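Local coordinates for 2-oxoglutarate dehydrogenase E3 component (Thermus thermophilus, PDB 2YQU), which probably catalyses the NAD+-dependent reoxidation of protein-bound dihydrolipoyl groups, using one FAD per subunit, as the E3 component of 2-oxoacid dehydrogenase complexes, at residues V27-L36 with F99-T110; A405-A414 with H432-L441. All blocks are in the same frame, centred on the assembly; numbering follows the deposited sequence.

Contact 1: residues V27-L36 with F99-T110; sequences VGVVEKEKAL and FKKNGIARHQGT. With FAD (flavin-adenine dinucleotide), chain D.
Glu31 O is gripped by two donors that reach it from opposite faces of its carbonyl plane. Gly109 N lies 3.1 Å from Glu31 O, and Arg106 NH2 lies 3.0 Å from Glu31 O. The same NH2 of Arg106 also gives a shorter bond of 2.8 Å to Glu33 O. Arg106 NH1 donates to Lys34 O at 3.0 Å. All three oxygens sit near the guanidinium plane, so the group meets the end of strand 27-31 and the loop after it edge-on, and the three bonds fix its rotation. Leu36 CD2 covers one face, 3.6 Å from Arg106 NH1. The chain of Arg106 leaves with CG anti to the backbone N (chi1 -172°), then bends at chi2 toward these carbonyls.

Strands 27-31 and 105-108 run parallel at the edge of the FAD-binding Rossmann-type sheet. His107 N bonds to Val29 O at 2.8 Å, and Glu31 N bonds to His107 O. On the sheet face that carries Arg106, Val29 CG2 packs on Ile104 CG2 at 3.5 Å and on the Phe99 ring. The Glu31 carboxylate turns away to the cofactor. It takes bonds from both hydroxyls of the adenosine ribose, with FAD O2B 2.6 Å from Glu31 OE1; Ala9 N also bonds to Glu31 OE2. Arg106 thus probably helps to fix the backbone that carries this ribose-binding acid, and its nearby positive charge may help to balance the carboxylate.

Contact 2: residues A405-A414 with H432-L441; sequences ARVGDVLAEA and HAHPSLSEIL. With FAD (flavin-adenine dinucleotide), chain H.
Glu413 and His432 approach from opposite directions and meet in a His-carboxylate hydrogen bond within the dimerisation domain. His432 NE2 donates to Glu413 OE2 at 2.6 Å, with an angle of 151° at the hydrogen. The oxygen uses its syn lone pair. The carboxylate and the ring are nearly coplanar, with their planes 27° apart, and the acid meets the ring at its edge. Glu413 reaches across because its CG is anti to the backbone N (chi1 -167°) and the chain stays extended beyond it.

Away from this polar pair the contact is apolar. Val410 faces the start of helix 438-449 and divides its two methyls. CG2 of Val410 lies 3.6 Å from Leu437 CB, and these two side chains cross at about a right angle. CG1 of Val410 lies 3.8 Å from Leu441 CB, where the side chains slide past each other in opposite directions. Leu441 CD2 rests against the Glu413 chain, 3.8 Å from Glu413 CD. An alanine in place of Glu413 is likely to leave His432 NE2 without its acceptor and to open a gap beside Leu441 CD2 where the carboxylate end had packed.

The 432-441 segment also carries His434, the predicted proton acceptor. His434 ND1 bonds to Glu439 OE1 at 3.0 Å, and Pro435 CB lies over the centre of the imidazole. Cys40 of the second subunit packs against His434. The backbone of His434 faces the FAD bound to that subunit: flavin N3 donates to His434 O at 2.9 Å.

In the fold
From the N terminus, strand 27-31 follows helix 11-22 in the FAD-binding domain. Contact 1 then closes a loop of 62 residues, mostly helical, and sets strand 105-108 at the outer edge of the five-stranded parallel sheet. The chain adds strand 133-135 to the same sheet, builds the second parallel sheet, and returns to the first with strand 297-299. Contact 2 opens only in the C-terminal domain. It closes a short loop of 17 residues, tying the first half of helix 407-419 to the start of helix 438-449 and the loop before it. The centres of contacts 1 and 2 are about 38 Å apart. Contact 1 meets its own subunit's FAD; contact 2 meets that of the second subunit.

Contact 1: residues V27-L36 with F99-T110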
loop_
_atom_site.group_PDB
_atom_site.type_symbol
_atom_site.label_atom_id
_atom_site.label_comp_id
_atom_site.label_asym_id
_atom_site.label_seq_id
_atom_site.Cartn_x
_atom_site.Cartn_y
_atom_site.Cartn_z
ATOM N N VAL A 27 -12.910 34.035 -0.986
ATOM C CA VAL A 27 -13.822 32.915 -0.801
ATOM C C VAL A 27 -14.536 32.988 0.537
ATOM O O VAL A 27 -13.922 33.276 1.563
ATOM C CB VAL A 27 -13.071 31.569 -0.860
ATOM C CG1 VAL A 27 -14.051 30.414 -0.762
ATOM C CG2 VAL A 27 -12.240 31.480 -2.125
ATOM N N GLY A 28 -15.836 32.727 0.496
ATOM C CA GLY A 28 -16.641 32.502 1.680
ATOM C C GLY A 28 -17.277 31.127 1.621
ATOM O O GLY A 28 -17.552 30.608 0.541
ATOM N N VAL A 29 -17.527 30.554 2.791
ATOM C CA VAL A 29 -18.100 29.218 2.920
ATOM C C VAL A 29 -19.227 29.266 3.954
ATOM O O VAL A 29 -19.030 29.759 5.067
ATOM C CB VAL A 29 -17.029 28.193 3.366
ATOM C CG1 VAL A 29 -17.625 26.784 3.484
ATOM C CG2 VAL A 29 -15.859 28.172 2.386
ATOM N N VAL A 30 -20.404 28.771 3.582
ATOM C CA VAL A 30 -21.512 28.604 4.512
ATOM C C VAL A 30 -21.663 27.124 4.846
ATOM O O VAL A 30 -21.747 26.284 3.954
ATOM C CB VAL A 30 -22.845 29.137 3.930
ATOM C CG1 VAL A 30 -23.879 29.306 5.033
ATOM C CG2 VAL A 30 -22.633 30.449 3.185
ATOM N N GLU A 31 -21.700 26.810 6.135
ATOM C CA GLU A 31 -21.905 25.444 6.598
ATOM C C GLU A 31 -22.814 25.485 7.826
ATOM O O GLU A 31 -22.560 26.249 8.767
ATOM C CB GLU A 31 -20.555 24.802 6.928
ATOM C CG GLU A 31 -20.601 23.514 7.735
ATOM C CD GLU A 31 -21.326 22.382 7.033
ATOM O OE1 GLU A 31 -22.400 21.968 7.519
ATOM O OE2 GLU A 31 -20.828 21.886 6.004
ATOM N N LYS A 32 -23.863 24.668 7.812
ATOM C CA LYS A 32 -24.881 24.697 8.867
ATOM C C LYS A 32 -24.457 23.955 10.132
ATOM O O LYS A 32 -24.875 24.320 11.220
ATOM C CB LYS A 32 -26.238 24.186 8.351
ATOM C CG LYS A 32 -26.260 22.735 7.886
ATOM C CD LYS A 32 -27.663 22.312 7.463
ATOM C CE LYS A 32 -27.684 20.896 6.932
ATOM N NZ LYS A 32 -27.800 19.902 8.035
ATOM N N GLU A 33 -23.621 22.928 10.000
ATOM C CA GLU A 33 -23.097 22.208 11.160
ATOM C C GLU A 33 -21.919 22.948 11.789
ATOM O O GLU A 33 -21.175 23.641 11.102
ATOM C CB GLU A 33 -22.667 20.787 10.764
ATOM C CG GLU A 33 -23.770 19.953 10.123
ATOM C CD GLU A 33 -24.997 19.809 11.004
ATOM O OE1 GLU A 33 -24.834 19.521 12.209
ATOM O OE2 GLU A 33 -26.125 19.987 10.490
ATOM N N LYS A 34 -21.737 22.785 13.094
ATOM C CA LYS A 34 -20.702 23.530 13.814
ATOM C C LYS A 34 -19.290 23.238 13.308
ATOM O O LYS A 34 -18.513 24.156 13.089
ATOM C CB LYS A 34 -20.794 23.246 15.318
ATOM C CG LYS A 34 -19.643 23.793 16.147
ATOM C CD LYS A 34 -20.020 23.817 17.625
ATOM C CE LYS A 34 -18.803 23.932 18.534
ATOM N NZ LYS A 34 -19.019 24.944 19.615
ATOM N N ALA A 35 -18.964 21.957 13.135
ATOM C CA ALA A 35 -17.632 21.547 12.691
ATOM C C ALA A 35 -17.579 21.446 11.171
ATOM O O ALA A 35 -18.568 21.097 10.524
ATOM C CB ALA A 35 -17.244 20.220 13.312
ATOM N N LEU A 36 -16.413 21.749 10.614
ATOM C CA LEU A 36 -16.184 21.653 9.180
ATOM C C LEU A 36 -15.798 20.220 8.843
ATOM O O LEU A 36 -15.505 19.431 9.735
ATOM C CB LEU A 36 -15.065 22.610 8.770
ATOM C CG LEU A 36 -15.299 24.080 9.132
ATOM C CD1 LEU A 36 -14.065 24.930 8.830
ATOM C CD2 LEU A 36 -16.516 24.616 8.401
ATOM N N PHE A 99 -8.506 26.773 6.683
ATOM C CA PHE A 99 -9.375 27.885 6.298
ATOM C C PHE A 99 -8.753 29.193 6.765
ATOM O O PHE A 99 -8.688 30.153 6.009
ATOM C CB PHE A 99 -10.775 27.739 6.902
ATOM C CG PHE A 99 -11.771 27.033 6.006
ATOM C CD1 PHE A 99 -13.132 27.250 6.173
ATOM C CD2 PHE A 99 -11.356 26.137 5.019
ATOM C CE1 PHE A 99 -14.062 26.607 5.372
ATOM C CE2 PHE A 99 -12.282 25.494 4.206
ATOM C CZ PHE A 99 -13.634 25.723 4.381
ATOM N N LYS A 100 -8.292 29.226 8.010
ATOM C CA LYS A 100 -7.688 30.445 8.555
ATOM C C LYS A 100 -6.398 30.769 7.801
ATOM O O LYS A 100 -6.141 31.916 7.458
ATOM C CB LYS A 100 -7.426 30.282 10.054
ATOM C CG LYS A 100 -6.848 31.511 10.756
ATOM C CD LYS A 100 -6.915 31.388 12.297
ATOM C CE LYS A 100 -7.202 32.735 12.957
ATOM N NZ LYS A 100 -7.010 32.709 14.442
ATOM N N LYS A 101 -5.590 29.748 7.522
ATOM C CA LYS A 101 -4.337 29.946 6.802
ATOM C C LYS A 101 -4.558 30.531 5.411
ATOM O O LYS A 101 -3.805 31.404 4.970
ATOM C CB LYS A 101 -3.562 28.630 6.687
ATOM C CG LYS A 101 -2.335 28.728 5.784
ATOM C CD LYS A 101 -1.284 27.696 6.149
ATOM C CE LYS A 101 -0.116 27.740 5.188
ATOM N NZ LYS A 101 -0.420 27.014 3.934
ATOM N N ASN A 102 -5.597 30.051 4.731
ATOM C CA ASN A 102 -5.878 30.427 3.346
ATOM C C ASN A 102 -6.801 31.646 3.219
ATOM O O ASN A 102 -7.144 32.046 2.104
ATOM C CB ASN A 102 -6.481 29.239 2.592
ATOM C CG ASN A 102 -5.430 28.206 2.207
ATOM O OD1 ASN A 102 -4.685 28.409 1.251
ATOM N ND2 ASN A 102 -5.355 27.110 2.960
ATOM N N GLY A 103 -7.196 32.225 4.353
ATOM C CA GLY A 103 -7.987 33.450 4.369
ATOM C C GLY A 103 -9.420 33.274 3.904
ATOM O O GLY A 103 -10.023 34.183 3.327
ATOM N N ILE A 104 -9.968 32.096 4.171
ATOM C CA ILE A 104 -11.328 31.751 3.790
ATOM C C ILE A 104 -12.279 32.149 4.914
ATOM O O ILE A 104 -12.083 31.765 6.073
ATOM C CB ILE A 104 -11.400 30.242 3.498
ATOM C CG1 ILE A 104 -10.609 29.928 2.224
ATOM C CG2 ILE A 104 -12.852 29.773 3.356
ATOM C CD1 ILE A 104 -10.184 28.483 2.120
ATOM N N ALA A 105 -13.283 32.950 4.565
ATOM C CA ALA A 105 -14.301 33.376 5.510
ATOM C C ALA A 105 -15.320 32.263 5.683
ATOM O O ALA A 105 -15.687 31.592 4.720
ATOM C CB ALA A 105 -14.977 34.622 5.015
ATOM N N ARG A 106 -15.769 32.068 6.916
ATOM C CA ARG A 106 -16.727 31.021 7.225
ATOM C C ARG A 106 -17.965 31.604 7.892
ATOM O O ARG A 106 -17.861 32.450 8.779
ATOM C CB ARG A 106 -16.072 29.964 8.119
ATOM C CG ARG A 106 -16.929 28.735 8.348
ATOM C CD ARG A 106 -17.690 28.772 9.649
ATOM N NE ARG A 106 -18.830 27.862 9.664
ATOM C CZ ARG A 106 -18.923 26.765 10.408
ATOM N NH1 ARG A 106 -17.936 26.376 11.199
ATOM N NH2 ARG A 106 -20.021 26.035 10.352
ATOM N N HIS A 107 -19.131 31.142 7.450
ATOM C CA HIS A 107 -20.424 31.521 8.014
ATOM C C HIS A 107 -21.111 30.259 8.518
ATOM O O HIS A 107 -21.101 29.239 7.840
ATOM C CB HIS A 107 -21.304 32.168 6.950
ATOM C CG HIS A 107 -20.669 33.338 6.272
ATOM N ND1 HIS A 107 -21.012 34.642 6.565
ATOM C CD2 HIS A 107 -19.708 33.405 5.320
ATOM C CE1 HIS A 107 -20.291 35.460 5.818
ATOM N NE2 HIS A 107 -19.486 34.735 5.060
ATOM N N GLN A 108 -21.719 30.331 9.696
ATOM C CA GLN A 108 -22.433 29.191 10.261
ATOM C C GLN A 108 -23.936 29.408 10.151
ATOM O O GLN A 108 -24.483 30.375 10.688
ATOM C CB GLN A 108 -22.047 28.960 11.715
ATOM C CG GLN A 108 -22.701 27.715 12.310
ATOM C CD GLN A 108 -22.163 27.341 13.675
ATOM O OE1 GLN A 108 -22.827 26.628 14.422
ATOM N NE2 GLN A 108 -20.972 27.810 14.001
ATOM N N GLY A 109 -24.596 28.483 9.464
ATOM C CA GLY A 109 -26.012 28.583 9.171
ATOM C C GLY A 109 -26.405 27.823 7.921
ATOM O O GLY A 109 -25.552 27.277 7.208
ATOM N N THR A 110 -27.708 27.787 7.665
ATOM C CA THR A 110 -28.266 27.147 6.487
ATOM C C THR A 110 -28.349 28.179 5.378
ATOM O O THR A 110 -29.077 29.165 5.496
ATOM C CB THR A 110 -29.670 26.585 6.802
ATOM O OG1 THR A 110 -29.562 25.482 7.713
ATOM C CG2 THR A 110 -30.332 25.999 5.566
HETATM P PA FAD D . -20.707 16.279 2.461
HETATM O O1A FAD D . -21.942 15.573 2.878
HETATM O O2A FAD D . -19.426 15.631 3.002
HETATM O O5B FAD D . -20.815 17.815 2.897
HETATM C C5B FAD D . -22.017 18.515 2.692
HETATM C C4B FAD D . -22.110 19.569 3.775
HETATM O O4B FAD D . -23.061 20.532 3.370
HETATM C C3B FAD D . -22.589 19.006 5.111
HETATM O O3B FAD D . -21.640 19.273 6.119
HETATM C C2B FAD D . -23.893 19.732 5.385
HETATM O O2B FAD D . -24.035 20.067 6.747
HETATM C C1B FAD D . -23.777 20.966 4.505
HETATM N N9A FAD D . -25.022 21.557 4.006
HETATM C C8A FAD D . -26.024 20.954 3.288
HETATM N N7A FAD D . -26.952 21.879 2.980
HETATM C C5A FAD D . -26.556 23.067 3.492
HETATM C C6A FAD D . -27.118 24.341 3.480
HETATM N N6A FAD D . -28.197 24.640 2.761
HETATM N N1A FAD D . -26.431 25.349 4.104
HETATM C C2A FAD D . -25.226 25.150 4.732
HETATM N N3A FAD D . -24.672 23.888 4.731
HETATM C C4A FAD D . -25.340 22.877 4.130
HETATM N N1 FAD D . -16.397 8.162 1.081
HETATM C C2 FAD D . -15.131 7.771 0.703
HETATM O O2 FAD D . -14.610 8.205 -0.330
HETATM N N3 FAD D . -14.433 6.883 1.483
HETATM C C4 FAD D . -14.990 6.372 2.634
HETATM O O4 FAD D . -14.251 5.751 3.380
HETATM C C4X FAD D . -16.267 6.760 3.037
HETATM N N5 FAD D . -16.833 6.253 4.195
HETATM C C5X FAD D . -18.110 6.668 4.566
HETATM C C6 FAD D . -18.680 6.152 5.734
HETATM C C7 FAD D . -19.965 6.556 6.124
HETATM C C7M FAD D . -20.502 6.060 7.440
HETATM C C8 FAD D . -20.671 7.472 5.351
HETATM C C8M FAD D . -21.897 8.163 5.891
HETATM C C9 FAD D . -20.102 7.982 4.183
HETATM C C9A FAD D . -18.823 7.577 3.780
HETATM N N10 FAD D . -18.251 8.072 2.605
HETATM C C10 FAD D . -16.975 7.662 2.246
HETATM C "C1'" FAD D . -19.005 8.957 1.647
HETATM C "C2'" FAD D . -18.574 10.405 1.894
HETATM O "O2'" FAD D . -18.846 10.786 3.234
HETATM C "C3'" FAD D . -19.210 11.376 0.905
HETATM O "O3'" FAD D . -19.000 10.914 -0.416
HETATM C "C4'" FAD D . -18.594 12.765 1.029
HETATM O "O4'" FAD D . -18.763 13.262 2.334
HETATM C "C5'" FAD D . -19.196 13.717 -0.011
HETATM O "O5'" FAD D . -18.679 15.018 0.164
HETATM P P FAD D . -19.562 16.306 -0.214
HETATM O O1P FAD D . -18.729 17.534 -0.035
HETATM O O2P FAD D . -20.223 16.143 -1.571
HETATM O O3P FAD D . -20.772 16.353 0.852
HETATM O O HOH W 1 -12.673 35.693 2.175
HETATM O O HOH W 2 -10.205 33.644 0.205
#

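Contact 2: residues A405-A414 with H432-L441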
loop_
_atom_site.group_PDB
_atom_site.type_symbol
_atom_site.label_atom_id
_atom_site.label_comp_id
_atom_site.label_asym_id
_atom_site.label_seq_id
_atom_site.Cartn_x
_atom_site.Cartn_y
_atom_site.Cartn_z
ATOM N N ALA A 405 -5.972 -8.471 1.423
ATOM C CA ALA A 405 -5.306 -7.658 2.425
ATOM C C ALA A 405 -4.724 -6.414 1.766
ATOM O O ALA A 405 -4.004 -6.510 0.797
ATOM C CB ALA A 405 -4.210 -8.475 3.097
ATOM N N ARG A 406 -5.117 -5.245 2.255
ATOM C CA ARG A 406 -4.572 -3.967 1.800
ATOM C C ARG A 406 -4.716 -3.696 0.294
ATOM O O ARG A 406 -3.966 -2.913 -0.265
ATOM C CB ARG A 406 -3.115 -3.851 2.254
ATOM C CG ARG A 406 -3.012 -3.910 3.776
ATOM C CD ARG A 406 -1.726 -4.419 4.310
ATOM N NE ARG A 406 -1.825 -4.594 5.754
ATOM C CZ ARG A 406 -0.822 -4.963 6.532
ATOM N NH1 ARG A 406 0.376 -5.202 6.017
ATOM N NH2 ARG A 406 -1.013 -5.094 7.840
ATOM N N VAL A 407 -5.710 -4.296 -0.354
ATOM C CA VAL A 407 -5.812 -4.185 -1.802
ATOM C C VAL A 407 -6.063 -2.743 -2.239
ATOM O O VAL A 407 -5.685 -2.349 -3.336
ATOM C CB VAL A 407 -6.874 -5.146 -2.386
ATOM C CG1 VAL A 407 -8.247 -4.503 -2.445
ATOM C CG2 VAL A 407 -6.440 -5.642 -3.759
ATOM N N GLY A 408 -6.706 -1.966 -1.380
ATOM C CA GLY A 408 -6.870 -0.551 -1.634
ATOM C C GLY A 408 -5.547 0.188 -1.749
ATOM O O GLY A 408 -5.369 1.034 -2.649
ATOM N N ASP A 409 -4.623 -0.108 -0.842
ATOM C CA ASP A 409 -3.280 0.470 -0.901
ATOM C C ASP A 409 -2.562 0.070 -2.184
ATOM O O ASP A 409 -1.865 0.871 -2.791
ATOM C CB ASP A 409 -2.429 0.030 0.286
ATOM C CG ASP A 409 -2.940 0.548 1.612
ATOM O OD1 ASP A 409 -3.703 1.549 1.645
ATOM O OD2 ASP A 409 -2.610 0.006 2.687
ATOM N N VAL A 410 -2.713 -1.184 -2.582
ATOM C CA VAL A 410 -2.079 -1.681 -3.793
ATOM C C VAL A 410 -2.662 -0.986 -5.020
ATOM O O VAL A 410 -1.921 -0.597 -5.933
ATOM C CB VAL A 410 -2.230 -3.223 -3.928
ATOM C CG1 VAL A 410 -1.708 -3.711 -5.275
ATOM C CG2 VAL A 410 -1.486 -3.922 -2.788
ATOM N N LEU A 411 -3.979 -0.793 -5.033
ATOM C CA LEU A 411 -4.634 -0.241 -6.215
ATOM C C LEU A 411 -4.502 1.280 -6.329
ATOM O O LEU A 411 -4.950 1.850 -7.322
ATOM C CB LEU A 411 -6.104 -0.670 -6.281
ATOM C CG LEU A 411 -6.412 -1.831 -7.211
ATOM C CD1 LEU A 411 -5.474 -2.994 -6.940
ATOM C CD2 LEU A 411 -7.869 -2.244 -7.063
ATOM N N ALA A 412 -3.884 1.930 -5.338
ATOM C CA ALA A 412 -3.423 3.306 -5.492
ATOM C C ALA A 412 -2.556 3.436 -6.731
ATOM O O ALA A 412 -2.701 4.379 -7.494
ATOM C CB ALA A 412 -2.663 3.776 -4.260
ATOM N N GLU A 413 -1.651 2.483 -6.915
ATOM C CA GLU A 413 -0.807 2.431 -8.101
ATOM C C GLU A 413 -1.600 2.209 -9.394
ATOM O O GLU A 413 -1.249 2.755 -10.448
ATOM C CB GLU A 413 0.218 1.313 -7.930
ATOM C CG GLU A 413 1.338 1.353 -8.938
ATOM C CD GLU A 413 2.163 0.097 -8.930
ATOM O OE1 GLU A 413 2.228 -0.576 -7.876
ATOM O OE2 GLU A 413 2.739 -0.213 -9.982
ATOM N N ALA A 414 -2.646 1.396 -9.315
ATOM C CA ALA A 414 -3.507 1.107 -10.459
ATOM C C ALA A 414 -4.257 2.349 -10.912
ATOM O O ALA A 414 -4.395 2.602 -12.114
ATOM C CB ALA A 414 -4.497 0.006 -10.112
ATOM N N HIS A 432 8.883 -3.340 -9.275
ATOM C CA HIS A 432 8.112 -3.448 -8.049
ATOM C C HIS A 432 8.964 -4.109 -6.998
ATOM O O HIS A 432 9.594 -5.130 -7.269
ATOM C CB HIS A 432 6.847 -4.252 -8.283
ATOM C CG HIS A 432 5.835 -3.540 -9.128
ATOM N ND1 HIS A 432 5.827 -3.614 -10.504
ATOM C CD2 HIS A 432 4.833 -2.696 -8.789
ATOM C CE1 HIS A 432 4.832 -2.883 -10.974
ATOM N NE2 HIS A 432 4.211 -2.315 -9.953
ATOM N N ALA A 433 8.986 -3.507 -5.811
ATOM C CA ALA A 433 9.725 -4.016 -4.663
ATOM C C ALA A 433 9.359 -5.463 -4.357
ATOM O O ALA A 433 8.180 -5.837 -4.381
ATOM C CB ALA A 433 9.442 -3.139 -3.439
ATOM N N HIS A 434 10.380 -6.280 -4.100
ATOM C CA HIS A 434 10.173 -7.633 -3.606
ATOM C C HIS A 434 10.637 -7.723 -2.145
ATOM O O HIS A 434 11.695 -7.186 -1.823
ATOM C CB HIS A 434 10.965 -8.612 -4.460
ATOM C CG HIS A 434 10.878 -10.023 -3.985
ATOM N ND1 HIS A 434 9.802 -10.837 -4.262
ATOM C CD2 HIS A 434 11.727 -10.761 -3.233
ATOM C CE1 HIS A 434 9.997 -12.018 -3.703
ATOM N NE2 HIS A 434 11.156 -11.996 -3.071
ATOM N N PRO A 435 9.901 -8.391 -1.253
ATOM C CA PRO A 435 8.569 -8.946 -1.497
ATOM C C PRO A 435 7.504 -7.938 -1.076
ATOM O O PRO A 435 7.555 -7.443 0.044
ATOM C CB PRO A 435 8.524 -10.170 -0.572
ATOM C CG PRO A 435 9.603 -9.926 0.475
ATOM C CD PRO A 435 10.369 -8.688 0.110
ATOM N N SER A 436 6.558 -7.640 -1.956
ATOM C CA SER A 436 5.504 -6.687 -1.637
ATOM C C SER A 436 4.207 -7.086 -2.315
ATOM O O SER A 436 4.206 -7.793 -3.323
ATOM C CB SER A 436 5.908 -5.281 -2.065
ATOM O OG SER A 436 5.865 -5.142 -3.468
ATOM N N LEU A 437 3.100 -6.620 -1.746
ATOM C CA LEU A 437 1.789 -6.883 -2.301
ATOM C C LEU A 437 1.637 -6.245 -3.683
ATOM O O LEU A 437 0.863 -6.741 -4.492
ATOM C CB LEU A 437 0.685 -6.403 -1.337
ATOM C CG LEU A 437 0.574 -7.186 -0.017
ATOM C CD1 LEU A 437 -0.512 -6.590 0.841
ATOM C CD2 LEU A 437 0.323 -8.677 -0.219
ATOM N N SER A 438 2.406 -5.183 -3.972
ATOM C CA SER A 438 2.370 -4.527 -5.290
ATOM C C SER A 438 2.768 -5.476 -6.417
ATOM O O SER A 438 2.341 -5.309 -7.549
ATOM C CB SER A 438 3.266 -3.276 -5.338
ATOM O OG SER A 438 4.641 -3.623 -5.338
ATOM N N GLU A 439 3.579 -6.481 -6.113
ATOM C CA GLU A 439 3.922 -7.471 -7.118
ATOM C C GLU A 439 2.700 -8.264 -7.620
ATOM O O GLU A 439 2.747 -8.827 -8.705
ATOM C CB GLU A 439 4.963 -8.440 -6.579
ATOM C CG GLU A 439 6.302 -7.808 -6.235
ATOM C CD GLU A 439 7.231 -8.812 -5.597
ATOM O OE1 GLU A 439 8.166 -9.255 -6.291
ATOM O OE2 GLU A 439 6.999 -9.183 -4.423
ATOM N N ILE A 440 1.633 -8.337 -6.824
ATOM C CA ILE A 440 0.386 -8.969 -7.273
ATOM C C ILE A 440 -0.212 -8.167 -8.434
ATOM O O ILE A 440 -0.681 -8.731 -9.420
ATOM C CB ILE A 440 -0.621 -9.101 -6.111
ATOM C CG1 ILE A 440 -0.028 -9.966 -4.990
ATOM C CG2 ILE A 440 -1.972 -9.668 -6.603
ATOM C CD1 ILE A 440 -0.795 -9.886 -3.698
ATOM N N LEU A 441 -0.210 -6.844 -8.297
ATOM C CA LEU A 441 -0.658 -5.967 -9.367
ATOM C C LEU A 441 0.234 -6.092 -10.599
ATOM O O LEU A 441 -0.271 -6.167 -11.720
ATOM C CB LEU A 441 -0.690 -4.516 -8.891
ATOM C CG LEU A 441 -1.065 -3.469 -9.946
ATOM C CD1 LEU A 441 -2.474 -3.719 -10.487
ATOM C CD2 LEU A 441 -0.954 -2.099 -9.339
HETATM P PA FAD H . 21.115 -15.052 -5.190
HETATM O O1A FAD H . 22.124 -15.038 -4.110
HETATM O O2A FAD H . 19.684 -14.898 -4.681
HETATM O O5B FAD H . 21.239 -16.398 -6.052
HETATM C C5B FAD H . 22.497 -16.871 -6.458
HETATM C C4B FAD H . 22.442 -18.385 -6.456
HETATM O O4B FAD H . 23.559 -18.864 -7.181
HETATM C C3B FAD H . 22.522 -18.979 -5.056
HETATM O O3B FAD H . 21.378 -19.775 -4.845
HETATM C C2B FAD H . 23.823 -19.772 -5.062
HETATM O O2B FAD H . 23.746 -20.967 -4.321
HETATM C C1B FAD H . 24.050 -20.021 -6.542
HETATM N N9A FAD H . 25.444 -20.194 -6.967
HETATM C C8A FAD H . 26.509 -19.373 -6.729
HETATM N N7A FAD H . 27.596 -19.886 -7.339
HETATM C C5A FAD H . 27.240 -21.022 -7.974
HETATM C C6A FAD H . 27.947 -21.940 -8.746
HETATM N N6A FAD H . 29.132 -21.644 -9.276
HETATM N N1A FAD H . 27.244 -23.009 -9.245
HETATM C C2A FAD H . 25.902 -23.199 -9.027
HETATM N N3A FAD H . 25.216 -22.277 -8.269
HETATM C C4A FAD H . 25.887 -21.227 -7.749
HETATM N N1 FAD H . 16.359 -8.103 -1.263
HETATM C C2 FAD H . 15.190 -7.418 -1.501
HETATM O O2 FAD H . 14.992 -6.911 -2.607
HETATM N N3 FAD H . 14.239 -7.307 -0.509
HETATM C C4 FAD H . 14.450 -7.857 0.738
HETATM O O4 FAD H . 13.463 -8.024 1.456
HETATM C C4X FAD H . 15.642 -8.548 0.987
HETATM N N5 FAD H . 15.886 -9.116 2.220
HETATM C C5X FAD H . 17.067 -9.811 2.438
HETATM C C6 FAD H . 17.290 -10.371 3.688
HETATM C C7 FAD H . 18.463 -11.075 3.953
HETATM C C7M FAD H . 18.653 -11.673 5.322
HETATM C C8 FAD H . 19.427 -11.218 2.958
HETATM C C8M FAD H . 20.492 -12.276 3.091
HETATM C C9 FAD H . 19.211 -10.645 1.699
HETATM C C9A FAD H . 18.030 -9.934 1.434
HETATM N N10 FAD H . 17.787 -9.357 0.194
HETATM C C10 FAD H . 16.595 -8.662 -0.020
HETATM C "C1'" FAD H . 18.823 -9.312 -0.891
HETATM C "C2'" FAD H . 18.502 -10.417 -1.897
HETATM O "O2'" FAD H . 18.485 -11.675 -1.258
HETATM C "C3'" FAD H . 19.484 -10.430 -3.053
HETATM O "O3'" FAD H . 19.550 -9.126 -3.600
HETATM C "C4'" FAD H . 19.022 -11.401 -4.134
HETATM O "O4'" FAD H . 18.919 -12.718 -3.625
HETATM C "C5'" FAD H . 19.974 -11.363 -5.321
HETATM O "O5'" FAD H . 19.531 -12.296 -6.276
HETATM P P FAD H . 20.616 -13.030 -7.216
HETATM O O1P FAD H . 19.911 -13.894 -8.182
HETATM O O2P FAD H . 21.578 -12.038 -7.862
HETATM O O3P FAD H . 21.531 -13.917 -6.241
#